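Local coordinates for protein toll (Drosophila melanogaster, PDB 4LXR) that binds the cleaved, active form of the cytokine Spätzle through its leucine-rich-repeat ectodomain and so triggers Toll signalling in embryonic patterning and antifungal immunity, at residues A[70-75]-A[95-100]; A[87-92]-A[120-125]; A[274-279]-A[299-304]; A[281-286]-A[304-309]. All blocks are in the same frame, centred on the assembly; numbering follows the deposited sequence.

Contact 1: A[70-75]-A[95-100]; sequences GEVDRV and LGIVSP
Gly70 and Glu71 form two successive parallel beta bridges with Ile97 and Val98, a two-stranded pairing of 70-72 with 97-98 near the N-terminal end of the ectodomain, just before the chain bends at Asp73 into strand 74-78. Gly70 is gripped at both ends: its N donates to Gly96 O (2.9 Å) and its O accepts from Val98 N (2.9 Å). A weak third bond, Val72 N to Val98 O (3.4 Å), continues the pairing. Gly96, just past helix 88-94, closes its last turn in a Schellman motif, and its positive phi turns the chain into the pairing. Strand 74-78 joins the parallel strands on the concave side of the leucine-rich-repeat solenoid, next to strand 102-106, which follows Pro100. On the inner side, Val72 puts CG1 between its backbone N and carbonyl carbon (chi1 78°), from where it meets Ile97 CG2 at 3.7 Å. Val75 CG2 reaches the same Ile97 methyl at 4.0 Å and packs on Pro100 CB at 3.9 Å, the side chains crossing obliquely. Pro100 CA also points its hydrogen at Val72 O, 3.2 Å away. At the bend, Asp73 OD1 accepts a hydrogen bond from Gly3 N of a Spätzle chain.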
loop_
_atom_site.group_PDB
_atom_site.type_symbol
_atom_site.label_atom_id
_atom_site.label_comp_id
_atom_site.label_asym_id
_atom_site.label_seq_id
_atom_site.Cartn_x
_atom_site.Cartn_y
_atom_site.Cartn_z
ATOM N N GLY A 70 -31.507 32.698 14.838
ATOM C CA GLY A 70 -32.658 31.821 14.976
ATOM C C GLY A 70 -32.343 30.549 15.741
ATOM O O GLY A 70 -31.336 30.475 16.452
ATOM N N GLU A 71 -33.200 29.541 15.616
ATOM C CA GLU A 71 -32.942 28.279 16.299
ATOM C C GLU A 71 -31.685 27.580 15.778
ATOM O O GLU A 71 -31.480 27.442 14.576
ATOM C CB GLU A 71 -34.143 27.334 16.233
ATOM C CG GLU A 71 -33.947 26.085 17.104
ATOM C CD GLU A 71 -35.223 25.290 17.315
ATOM O OE1 GLU A 71 -36.297 25.754 16.877
ATOM O OE2 GLU A 71 -35.146 24.200 17.923
ATOM N N VAL A 72 -30.837 27.137 16.695
ATOM C CA VAL A 72 -29.617 26.465 16.290
ATOM C C VAL A 72 -29.219 25.432 17.354
ATOM O O VAL A 72 -29.410 25.663 18.545
ATOM C CB VAL A 72 -28.508 27.506 15.993
ATOM C CG1 VAL A 72 -27.878 28.047 17.290
ATOM C CG2 VAL A 72 -27.478 26.923 15.079
ATOM N N ASP A 73 -28.706 24.281 16.922
ATOM C CA ASP A 73 -28.448 23.155 17.830
ATOM C C ASP A 73 -27.219 23.355 18.722
ATOM O O ASP A 73 -27.258 23.126 19.937
ATOM C CB ASP A 73 -28.334 21.847 17.025
ATOM C CG ASP A 73 -27.684 20.708 17.816
ATOM O OD1 ASP A 73 -28.294 20.200 18.780
ATOM O OD2 ASP A 73 -26.564 20.298 17.448
ATOM N N ARG A 74 -26.138 23.806 18.107
ATOM C CA ARG A 74 -24.854 23.882 18.765
ATOM C C ARG A 74 -24.262 25.295 18.652
ATOM O O ARG A 74 -24.217 25.876 17.564
ATOM C CB ARG A 74 -23.914 22.841 18.143
ATOM C CG ARG A 74 -22.561 22.737 18.821
ATOM C CD ARG A 74 -21.739 21.563 18.290
ATOM N NE ARG A 74 -21.102 21.875 17.014
ATOM C CZ ARG A 74 -21.407 21.291 15.862
ATOM N NH1 ARG A 74 -20.771 21.646 14.750
ATOM N NH2 ARG A 74 -22.342 20.343 15.822
ATOM N N VAL A 75 -23.829 25.858 19.780
ATOM C CA VAL A 75 -23.045 27.089 19.750
ATOM C C VAL A 75 -21.659 26.753 20.217
ATOM O O VAL A 75 -21.488 26.185 21.297
ATOM C CB VAL A 75 -23.592 28.181 20.668
ATOM C CG1 VAL A 75 -22.655 29.395 20.658
ATOM C CG2 VAL A 75 -24.977 28.577 20.248
ATOM N N LEU A 95 -27.053 38.108 19.251
ATOM C CA LEU A 95 -26.939 37.500 17.940
ATOM C C LEU A 95 -28.261 36.872 17.508
ATOM O O LEU A 95 -28.378 36.350 16.400
ATOM C CB LEU A 95 -25.825 36.460 17.961
ATOM C CG LEU A 95 -24.447 37.078 18.183
ATOM C CD1 LEU A 95 -23.368 35.985 18.330
ATOM C CD2 LEU A 95 -24.148 38.028 17.022
ATOM N N GLY A 96 -29.260 36.936 18.383
ATOM C CA GLY A 96 -30.565 36.363 18.090
ATOM C C GLY A 96 -30.555 34.841 18.038
ATOM O O GLY A 96 -31.348 34.232 17.306
ATOM N N ILE A 97 -29.660 34.225 18.810
ATOM C CA ILE A 97 -29.562 32.761 18.842
ATOM C C ILE A 97 -30.663 32.205 19.740
ATOM O O ILE A 97 -30.859 32.689 20.850
ATOM C CB ILE A 97 -28.182 32.302 19.343
ATOM C CG1 ILE A 97 -27.128 32.566 18.262
ATOM C CG2 ILE A 97 -28.205 30.822 19.707
ATOM C CD1 ILE A 97 -25.707 32.436 18.742
ATOM N N VAL A 98 -31.410 31.220 19.253
ATOM C CA VAL A 98 -32.546 30.723 20.024
ATOM C C VAL A 98 -32.373 29.269 20.467
ATOM O O VAL A 98 -31.995 28.405 19.675
ATOM C CB VAL A 98 -33.888 30.905 19.260
ATOM C CG1 VAL A 98 -35.012 30.147 19.952
ATOM C CG2 VAL A 98 -34.238 32.390 19.145
ATOM N N SER A 99 -32.633 29.032 21.751
ATOM C CA SER A 99 -32.692 27.692 22.336
ATOM C C SER A 99 -31.632 26.712 21.841
ATOM O O SER A 99 -31.952 25.695 21.218
ATOM C CB SER A 99 -34.086 27.097 22.130
ATOM O OG SER A 99 -34.354 26.908 20.756
ATOM N N PRO A 100 -30.358 27.016 22.100
ATOM C CA PRO A 100 -29.343 26.038 21.716
ATOM C C PRO A 100 -29.429 24.817 22.627
ATOM O O PRO A 100 -29.921 24.927 23.738
ATOM C CB PRO A 100 -28.040 26.789 21.983
ATOM C CG PRO A 100 -28.377 27.679 23.127
ATOM C CD PRO A 100 -29.775 28.157 22.821
#

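Contact 2: A[87-92]-A[120-125]; sequences PIASIL and DRLHGL
Ala89 is the tight point between the first turn of helix 88-94 and the loop 120-125. Its CB sits 3.4 Å from Asp120 O and 4.0 Å from Leu122 CG, and it also lies over one face of the Arg121 guanidinium. Further along the helix, Leu92 and Leu122 approach more loosely, Leu92 CD1 to Leu122 CD1 being 4.5 Å. A water links the two backbones, accepting from Ala89 N and donating to Asp120 O (2.6 Å). The outer side is polar. Arg121 NH2 donates to Ser90 OG over 2.8 Å, nearly straight at 166° and within the guanidinium plane. The same NH2 forms a salt bridge with Asp93, one turn along the helix, while NH1 gives a hydrogen to a second water at 2.7 Å. Pro87 CG comes in obliquely, 3.9 Å from Arg121 NH1. An alanine in place of Ser90 would probably leave the guanidinium more able to swing, since NH2 would lose its in-plane acceptor and keep Asp93. With Leu122 also resting on Leu103 of strand 102-106, the contact is consistent with the stacking of successive convex-side segments, helix on loop, at the N-terminal end of a leucine-rich-repeat solenoid.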
loop_
_atom_site.group_PDB
_atom_site.type_symbol
_atom_site.label_atom_id
_atom_site.label_comp_id
_atom_site.label_asym_id
_atom_site.label_seq_id
_atom_site.Cartn_x
_atom_site.Cartn_y
_atom_site.Cartn_z
ATOM N N PRO A 87 -24.092 37.446 31.693
ATOM C CA PRO A 87 -24.299 36.060 31.237
ATOM C C PRO A 87 -23.882 35.862 29.757
ATOM O O PRO A 87 -24.018 36.786 28.950
ATOM C CB PRO A 87 -25.806 35.857 31.401
ATOM C CG PRO A 87 -26.196 36.876 32.575
ATOM C CD PRO A 87 -25.303 38.061 32.290
ATOM N N ILE A 88 -23.382 34.671 29.419
ATOM C CA ILE A 88 -23.027 34.347 28.030
ATOM C C ILE A 88 -24.307 34.412 27.211
ATOM O O ILE A 88 -24.273 34.764 26.032
ATOM C CB ILE A 88 -22.316 32.972 27.911
ATOM C CG1 ILE A 88 -20.935 33.038 28.570
ATOM C CG2 ILE A 88 -22.129 32.517 26.424
ATOM C CD1 ILE A 88 -20.313 31.669 28.886
ATOM N N ALA A 89 -25.443 34.135 27.862
ATOM C CA ALA A 89 -26.744 34.190 27.185
ATOM C C ALA A 89 -27.001 35.565 26.560
ATOM O O ALA A 89 -27.682 35.670 25.545
ATOM C CB ALA A 89 -27.877 33.829 28.148
ATOM N N SER A 90 -26.459 36.618 27.171
ATOM C CA SER A 90 -26.595 37.962 26.620
ATOM C C SER A 90 -25.857 38.154 25.286
ATOM O O SER A 90 -26.337 38.866 24.408
ATOM C CB SER A 90 -26.156 39.003 27.645
ATOM O OG SER A 90 -27.110 39.086 28.690
ATOM N N ILE A 91 -24.696 37.531 25.128
ATOM C CA ILE A 91 -24.043 37.524 23.817
ATOM C C ILE A 91 -24.922 36.788 22.800
ATOM O O ILE A 91 -25.171 37.288 21.696
ATOM C CB ILE A 91 -22.638 36.885 23.869
ATOM C CG1 ILE A 91 -21.680 37.802 24.628
ATOM C CG2 ILE A 91 -22.115 36.625 22.461
ATOM C CD1 ILE A 91 -20.562 37.061 25.319
ATOM N N LEU A 92 -25.428 35.621 23.195
ATOM C CA LEU A 92 -26.291 34.829 22.320
ATOM C C LEU A 92 -27.610 35.551 21.974
ATOM O O LEU A 92 -28.063 35.497 20.814
ATOM C CB LEU A 92 -26.538 33.427 22.902
ATOM C CG LEU A 92 -25.298 32.615 23.312
ATOM C CD1 LEU A 92 -25.632 31.163 23.629
ATOM C CD2 LEU A 92 -24.192 32.686 22.277
ATOM N N ASP A 120 -26.401 31.896 33.527
ATOM C CA ASP A 120 -27.773 32.388 33.687
ATOM C C ASP A 120 -28.535 32.296 32.350
ATOM O O ASP A 120 -27.963 32.568 31.288
ATOM C CB ASP A 120 -27.788 33.843 34.174
ATOM C CG ASP A 120 -27.397 33.992 35.657
ATOM O OD1 ASP A 120 -27.235 32.979 36.377
ATOM O OD2 ASP A 120 -27.266 35.150 36.111
ATOM N N ARG A 121 -29.809 31.899 32.412
ATOM C CA ARG A 121 -30.665 31.719 31.227
ATOM C C ARG A 121 -30.266 30.556 30.284
ATOM O O ARG A 121 -30.925 30.313 29.273
ATOM C CB ARG A 121 -30.838 33.041 30.456
ATOM C CG ARG A 121 -31.125 34.243 31.371
ATOM C CD ARG A 121 -31.773 35.412 30.606
ATOM N NE ARG A 121 -30.916 35.941 29.538
ATOM C CZ ARG A 121 -29.949 36.839 29.731
ATOM N NH1 ARG A 121 -29.695 37.316 30.947
ATOM N NH2 ARG A 121 -29.229 37.268 28.712
ATOM N N LEU A 122 -29.214 29.819 30.628
ATOM C CA LEU A 122 -28.842 28.637 29.852
ATOM C C LEU A 122 -29.110 27.316 30.573
ATOM O O LEU A 122 -28.465 26.297 30.274
ATOM C CB LEU A 122 -27.375 28.717 29.394
ATOM C CG LEU A 122 -27.184 29.866 28.396
ATOM C CD1 LEU A 122 -25.732 30.023 27.960
ATOM C CD2 LEU A 122 -28.083 29.653 27.205
ATOM N N HIS A 123 -30.053 27.335 31.516
ATOM C CA HIS A 123 -30.421 26.142 32.295
ATOM C C HIS A 123 -31.123 25.075 31.444
ATOM O O HIS A 123 -31.268 23.934 31.877
ATOM C CB HIS A 123 -31.304 26.513 33.507
ATOM C CG HIS A 123 -30.635 27.430 34.483
ATOM N ND1 HIS A 123 -29.311 27.807 34.366
ATOM C CD2 HIS A 123 -31.113 28.073 35.575
ATOM C CE1 HIS A 123 -29.003 28.633 35.352
ATOM N NE2 HIS A 123 -30.080 28.811 36.098
ATOM N N GLY A 124 -31.544 25.445 30.238
ATOM C CA GLY A 124 -32.118 24.495 29.292
ATOM C C GLY A 124 -31.150 23.609 28.506
ATOM O O GLY A 124 -31.596 22.691 27.797
ATOM N N LEU A 125 -29.844 23.859 28.634
ATOM C CA LEU A 125 -28.831 23.137 27.842
ATOM C C LEU A 125 -28.780 21.643 28.155
ATOM O O LEU A 125 -28.938 21.233 29.310
ATOM C CB LEU A 125 -27.425 23.725 28.049
ATOM C CG LEU A 125 -27.072 25.129 27.533
ATOM C CD1 LEU A 125 -25.701 25.487 28.053
ATOM C CD2 LEU A 125 -27.109 25.231 25.968
HETATM O O HOH W 1 -25.598 32.512 30.097
HETATM O O HOH W 2 -28.561 39.633 31.755
#

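Contact 3: A[274-279]-A[299-304]; sequences MNNRVP and LRAELQ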
loop_
_atom_site.group_PDB
_atom_site.type_symbol
_atom_site.label_atom_id
_atom_site.label_comp_id
_atom_site.label_asym_id
_atom_site.label_seq_id
_atom_site.Cartn_x
_atom_site.Cartn_y
_atom_site.Cartn_z
ATOM N N MET A 274 -4.519 -1.819 27.060
ATOM C CA MET A 274 -3.588 -1.609 25.955
ATOM C C MET A 274 -2.448 -0.698 26.384
ATOM O O MET A 274 -2.643 0.187 27.205
ATOM C CB MET A 274 -4.345 -0.981 24.779
ATOM C CG MET A 274 -5.572 -1.800 24.341
ATOM S SD MET A 274 -6.730 -0.831 23.382
ATOM C CE MET A 274 -5.716 -0.478 21.931
ATOM N N ASN A 275 -1.258 -0.914 25.826
ATOM C CA ASN A 275 -0.139 -0.002 26.044
ATOM C C ASN A 275 0.166 0.261 27.513
ATOM O O ASN A 275 0.383 1.399 27.936
ATOM C CB ASN A 275 -0.366 1.308 25.304
ATOM C CG ASN A 275 -0.448 1.106 23.820
ATOM O OD1 ASN A 275 0.478 0.548 23.209
ATOM N ND2 ASN A 275 -1.561 1.530 23.222
ATOM N N ASN A 276 0.169 -0.803 28.296
ATOM C CA ASN A 276 0.687 -0.705 29.633
ATOM C C ASN A 276 2.138 -0.207 29.500
ATOM O O ASN A 276 2.861 -0.612 28.588
ATOM C CB ASN A 276 0.599 -2.075 30.286
ATOM C CG ASN A 276 0.740 -2.020 31.791
ATOM O OD1 ASN A 276 -0.156 -1.551 32.495
ATOM N ND2 ASN A 276 1.854 -2.527 32.294
ATOM N N ARG A 277 2.551 0.689 30.390
ATOM C CA ARG A 277 3.805 1.417 30.211
ATOM C C ARG A 277 4.989 0.706 30.842
ATOM O O ARG A 277 6.118 1.169 30.737
ATOM C CB ARG A 277 3.683 2.850 30.747
ATOM C CG ARG A 277 2.545 3.669 30.106
ATOM C CD ARG A 277 2.687 3.790 28.575
ATOM N NE ARG A 277 1.682 4.696 28.015
ATOM C CZ ARG A 277 1.421 4.853 26.721
ATOM N NH1 ARG A 277 2.086 4.160 25.801
ATOM N NH2 ARG A 277 0.481 5.714 26.343
ATOM N N VAL A 278 4.726 -0.414 31.506
ATOM C CA VAL A 278 5.790 -1.289 32.000
ATOM C C VAL A 278 5.462 -2.724 31.588
ATOM O O VAL A 278 4.356 -3.001 31.147
ATOM C CB VAL A 278 5.996 -1.200 33.557
ATOM C CG1 VAL A 278 6.578 0.146 33.952
ATOM C CG2 VAL A 278 4.697 -1.496 34.310
ATOM N N PRO A 279 6.432 -3.635 31.694
ATOM C CA PRO A 279 6.072 -5.030 31.419
ATOM C C PRO A 279 5.091 -5.602 32.439
ATOM O O PRO A 279 5.290 -5.498 33.648
ATOM C CB PRO A 279 7.418 -5.763 31.516
ATOM C CG PRO A 279 8.434 -4.721 31.182
ATOM C CD PRO A 279 7.892 -3.438 31.750
ATOM N N LEU A 299 -5.649 -6.426 24.615
ATOM C CA LEU A 299 -4.660 -6.685 25.644
ATOM C C LEU A 299 -3.278 -6.547 25.030
ATOM O O LEU A 299 -2.880 -7.329 24.154
ATOM C CB LEU A 299 -4.867 -8.093 26.216
ATOM C CG LEU A 299 -6.277 -8.420 26.749
ATOM C CD1 LEU A 299 -6.439 -9.926 26.984
ATOM C CD2 LEU A 299 -6.595 -7.621 28.047
ATOM N N ARG A 300 -2.557 -5.531 25.480
ATOM C CA ARG A 300 -1.209 -5.272 25.000
ATOM C C ARG A 300 -0.435 -4.668 26.158
ATOM O O ARG A 300 -0.679 -3.521 26.557
ATOM C CB ARG A 300 -1.239 -4.305 23.810
ATOM C CG ARG A 300 0.165 -3.940 23.340
ATOM C CD ARG A 300 0.246 -2.570 22.722
ATOM N NE ARG A 300 1.570 -2.338 22.150
ATOM C CZ ARG A 300 1.768 -1.911 20.909
ATOM N NH1 ARG A 300 0.726 -1.663 20.131
ATOM N NH2 ARG A 300 2.997 -1.732 20.445
ATOM N N ALA A 301 0.488 -5.440 26.711
ATOM C CA ALA A 301 1.169 -5.041 27.933
ATOM C C ALA A 301 2.482 -5.809 28.151
ATOM O O ALA A 301 2.917 -5.994 29.293
ATOM C CB ALA A 301 0.236 -5.238 29.111
ATOM N N GLU A 302 3.111 -6.238 27.055
ATOM C CA GLU A 302 4.332 -7.067 27.084
ATOM C C GLU A 302 4.079 -8.408 27.773
ATOM O O GLU A 302 4.935 -8.915 28.492
ATOM C CB GLU A 302 5.498 -6.365 27.781
ATOM C CG GLU A 302 5.534 -4.869 27.643
ATOM C CD GLU A 302 6.051 -4.442 26.318
ATOM O OE1 GLU A 302 5.227 -4.053 25.459
ATOM O OE2 GLU A 302 7.285 -4.490 26.146
ATOM N N LEU A 303 2.897 -8.972 27.565
ATOM C CA LEU A 303 2.520 -10.193 28.256
ATOM C C LEU A 303 3.450 -11.315 27.809
ATOM O O LEU A 303 3.714 -11.478 26.604
ATOM C CB LEU A 303 1.048 -10.532 27.960
ATOM C CG LEU A 303 0.010 -9.572 28.552
ATOM C CD1 LEU A 303 -1.336 -9.660 27.809
ATOM C CD2 LEU A 303 -0.164 -9.807 30.068
ATOM N N GLN A 304 3.958 -12.068 28.782
ATOM C CA GLN A 304 4.923 -13.132 28.509
ATOM C C GLN A 304 4.239 -14.490 28.360
ATOM O O GLN A 304 4.707 -15.349 27.613
ATOM C CB GLN A 304 5.996 -13.187 29.605
ATOM C CG GLN A 304 7.145 -12.224 29.374
ATOM C CD GLN A 304 8.082 -12.145 30.554
ATOM O OE1 GLN A 304 8.177 -11.110 31.207
ATOM N NE2 GLN A 304 8.787 -13.244 30.838
HETATM O O HOH W 3 2.785 -1.924 25.828
#
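Arg300 gives up the most surface here, 75 Å², and it does so by lying across Asn275. Its CG is anti to the backbone N (chi1 176°), and the extended chain beyond brings CD to 3.2 Å from Asn275 OD1. That oxygen stands over one face of the guanidinium, 3.3 Å from Arg300 NE but at an angle too poor for a hydrogen bond. Asn275 ND2 instead donates to Asn59 of a Spätzle chain, and Arg300 packs on Pro61 of that same chain. A glycine in place of Arg300 would probably leave a gap beside Asn275 and take away part of the surface on which this Pro61 rests. The segments lie where the concave-face strands 270-273 and 296-299 of neighbouring leucine-rich repeats, LRR 6 and LRR 7, run out into loops. Asn276 is the buried asparagine of its repeat: ND2 donates to Val278 O (2.8 Å) and to Phe254 O of the preceding repeat. Ala301, with 45 Å² covered, lies level with Asn276 in LRR 7 and sets CB against Asn276 CB at 3.4 Å. Asn325 of LRR 8 plays a similar part, bonding Leu299, Ala301 and Leu303. Asn276 N is held weakly by Arg300 O at 3.3 Å.

Contact 4: A[281-286]-A[304-309]; sequences ATLPSR and QSLPGD
Asp309 meets Ser285 and Arg286 across two adjacent leucine-rich repeats, LRR 6 and LRR 7, whose segments 281-286 and 304-309 run side by side in almost the same direction, 7° apart. Starting at its CB, which lies 3.8 Å from Arg286 CG, the aspartate turns CG between its backbone N and carbonyl carbon (chi1 61°), bringing CG up to Ser285 OG. At the tip the two oxygens part company. OD1 takes Arg286 N at 2.8 Å from above the carboxylate plane. OD2 accepts from Ser285 OG at 2.6 Å on its syn side, and Arg286 NH1 adds a long, purely electrostatic pairing with it at 3.8 Å; the arginine is poorly ordered and makes another weak ion pair with Glu312. Between the two ends, Pro307 sets its ring against the backbone, CG and CD both near Leu283 O. Inward, Leu283 and Leu306 lie side by side and point the same way into the repeat core, where Leu283 also touches Leu303 and Leu310. At the other end Ala281 O accepts from Gln304 N (2.7 Å) and weakly from Ser305 N, while Thr282 OG1 donates to Ser305 O over 2.6 Å, approaching from above that carbonyl's plane.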
loop_
_atom_site.group_PDB
_atom_site.type_symbol
_atom_site.label_atom_id
_atom_site.label_comp_id
_atom_site.label_asym_id
_atom_site.label_seq_id
_atom_site.Cartn_x
_atom_site.Cartn_y
_atom_site.Cartn_z
ATOM N N ALA A 281 3.855 -9.216 33.139
ATOM C CA ALA A 281 4.306 -10.543 32.732
ATOM C C ALA A 281 3.168 -11.480 32.345
ATOM O O ALA A 281 3.263 -12.200 31.350
ATOM C CB ALA A 281 5.167 -11.164 33.813
ATOM N N THR A 282 2.097 -11.463 33.128
ATOM C CA THR A 282 0.943 -12.310 32.861
ATOM C C THR A 282 -0.326 -11.718 33.475
ATOM O O THR A 282 -0.287 -10.683 34.128
ATOM C CB THR A 282 1.128 -13.716 33.454
ATOM O OG1 THR A 282 0.158 -14.601 32.874
ATOM C CG2 THR A 282 0.970 -13.684 35.005
ATOM N N LEU A 283 -1.452 -12.382 33.245
ATOM C CA LEU A 283 -2.717 -11.999 33.852
ATOM C C LEU A 283 -3.124 -13.099 34.842
ATOM O O LEU A 283 -2.825 -14.281 34.626
ATOM C CB LEU A 283 -3.784 -11.802 32.772
ATOM C CG LEU A 283 -3.438 -10.730 31.731
ATOM C CD1 LEU A 283 -4.390 -10.800 30.527
ATOM C CD2 LEU A 283 -3.495 -9.348 32.383
ATOM N N PRO A 284 -3.787 -12.712 35.945
ATOM C CA PRO A 284 -4.206 -13.682 36.964
ATOM C C PRO A 284 -5.173 -14.742 36.429
ATOM O O PRO A 284 -5.836 -14.541 35.410
ATOM C CB PRO A 284 -4.903 -12.803 38.024
ATOM C CG PRO A 284 -5.285 -11.552 37.282
ATOM C CD PRO A 284 -4.184 -11.336 36.291
ATOM N N SER A 285 -5.223 -15.871 37.124
ATOM C CA SER A 285 -6.100 -16.982 36.791
ATOM C C SER A 285 -7.564 -16.548 36.636
ATOM O O SER A 285 -8.100 -15.833 37.479
ATOM C CB SER A 285 -6.001 -18.043 37.886
ATOM O OG SER A 285 -6.916 -19.096 37.649
ATOM N N ARG A 286 -8.197 -16.972 35.544
ATOM C CA ARG A 286 -9.623 -16.732 35.321
ATOM C C ARG A 286 -10.050 -15.264 35.341
ATOM O O ARG A 286 -11.207 -14.972 35.630
ATOM C CB ARG A 286 -10.458 -17.513 36.340
ATOM C CG ARG A 286 -10.494 -19.002 36.070
ATOM C CD ARG A 286 -11.583 -19.669 36.881
ATOM N NE ARG A 286 -11.164 -19.917 38.250
ATOM C CZ ARG A 286 -10.532 -21.021 38.637
ATOM N NH1 ARG A 286 -10.247 -21.967 37.747
ATOM N NH2 ARG A 286 -10.186 -21.179 39.909
ATOM N N GLN A 304 3.958 -12.068 28.782
ATOM C CA GLN A 304 4.923 -13.132 28.509
ATOM C C GLN A 304 4.239 -14.490 28.360
ATOM O O GLN A 304 4.707 -15.349 27.613
ATOM C CB GLN A 304 5.996 -13.187 29.605
ATOM C CG GLN A 304 7.145 -12.224 29.374
ATOM C CD GLN A 304 8.082 -12.145 30.554
ATOM O OE1 GLN A 304 8.177 -11.110 31.207
ATOM N NE2 GLN A 304 8.787 -13.244 30.838
ATOM N N SER A 305 3.128 -14.666 29.074
ATOM C CA SER A 305 2.341 -15.892 29.001
ATOM C C SER A 305 0.938 -15.664 29.561
ATOM O O SER A 305 0.699 -14.691 30.288
ATOM C CB SER A 305 3.039 -17.028 29.759
ATOM O OG SER A 305 3.160 -16.714 31.129
ATOM N N LEU A 306 0.013 -16.549 29.198
ATOM C CA LEU A 306 -1.363 -16.484 29.681
ATOM C C LEU A 306 -1.749 -17.805 30.351
ATOM O O LEU A 306 -1.273 -18.872 29.956
ATOM C CB LEU A 306 -2.318 -16.206 28.522
ATOM C CG LEU A 306 -2.053 -14.939 27.709
ATOM C CD1 LEU A 306 -2.991 -14.866 26.497
ATOM C CD2 LEU A 306 -2.172 -13.693 28.583
ATOM N N PRO A 307 -2.612 -17.741 31.374
ATOM C CA PRO A 307 -3.089 -18.981 31.991
ATOM C C PRO A 307 -4.217 -19.568 31.154
ATOM O O PRO A 307 -5.050 -18.805 30.636
ATOM C CB PRO A 307 -3.637 -18.506 33.348
ATOM C CG PRO A 307 -4.129 -17.100 33.059
ATOM C CD PRO A 307 -3.146 -16.539 32.035
ATOM N N GLY A 308 -4.244 -20.896 31.044
ATOM C CA GLY A 308 -5.215 -21.615 30.240
ATOM C C GLY A 308 -6.667 -21.382 30.591
ATOM O O GLY A 308 -7.555 -21.655 29.774
ATOM N N ASP A 309 -6.910 -20.879 31.801
ATOM C CA ASP A 309 -8.265 -20.662 32.299
ATOM C C ASP A 309 -8.725 -19.204 32.161
ATOM O O ASP A 309 -9.717 -18.795 32.776
ATOM C CB ASP A 309 -8.381 -21.125 33.769
ATOM C CG ASP A 309 -7.453 -20.358 34.728
ATOM O OD1 ASP A 309 -7.041 -19.209 34.432
ATOM O OD2 ASP A 309 -7.132 -20.914 35.803
HETATM O O HOH W 4 4.582 -15.191 32.373
#

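The four contacts form two pairs along the curved ectodomain. Contacts 1 and 2 have centres 11 Å apart and interlock at Leu92, whose O probably accepts from Ile97 N (2.9 Å) and whose CD2 packs on Val75 CG1. Contacts 3 and 4 share Gln304, have centres 13 Å apart, and meet in the core where Leu303 CD2 touches Leu283 CG at 3.8 Å. The pairs do not touch: the nearest atoms of contacts 1 and 3 are about 27 Å apart. Chains of the Spätzle dimer touch contacts 1 and 3, whereas contacts 2 and 4 touch no other protein chain of the assembly.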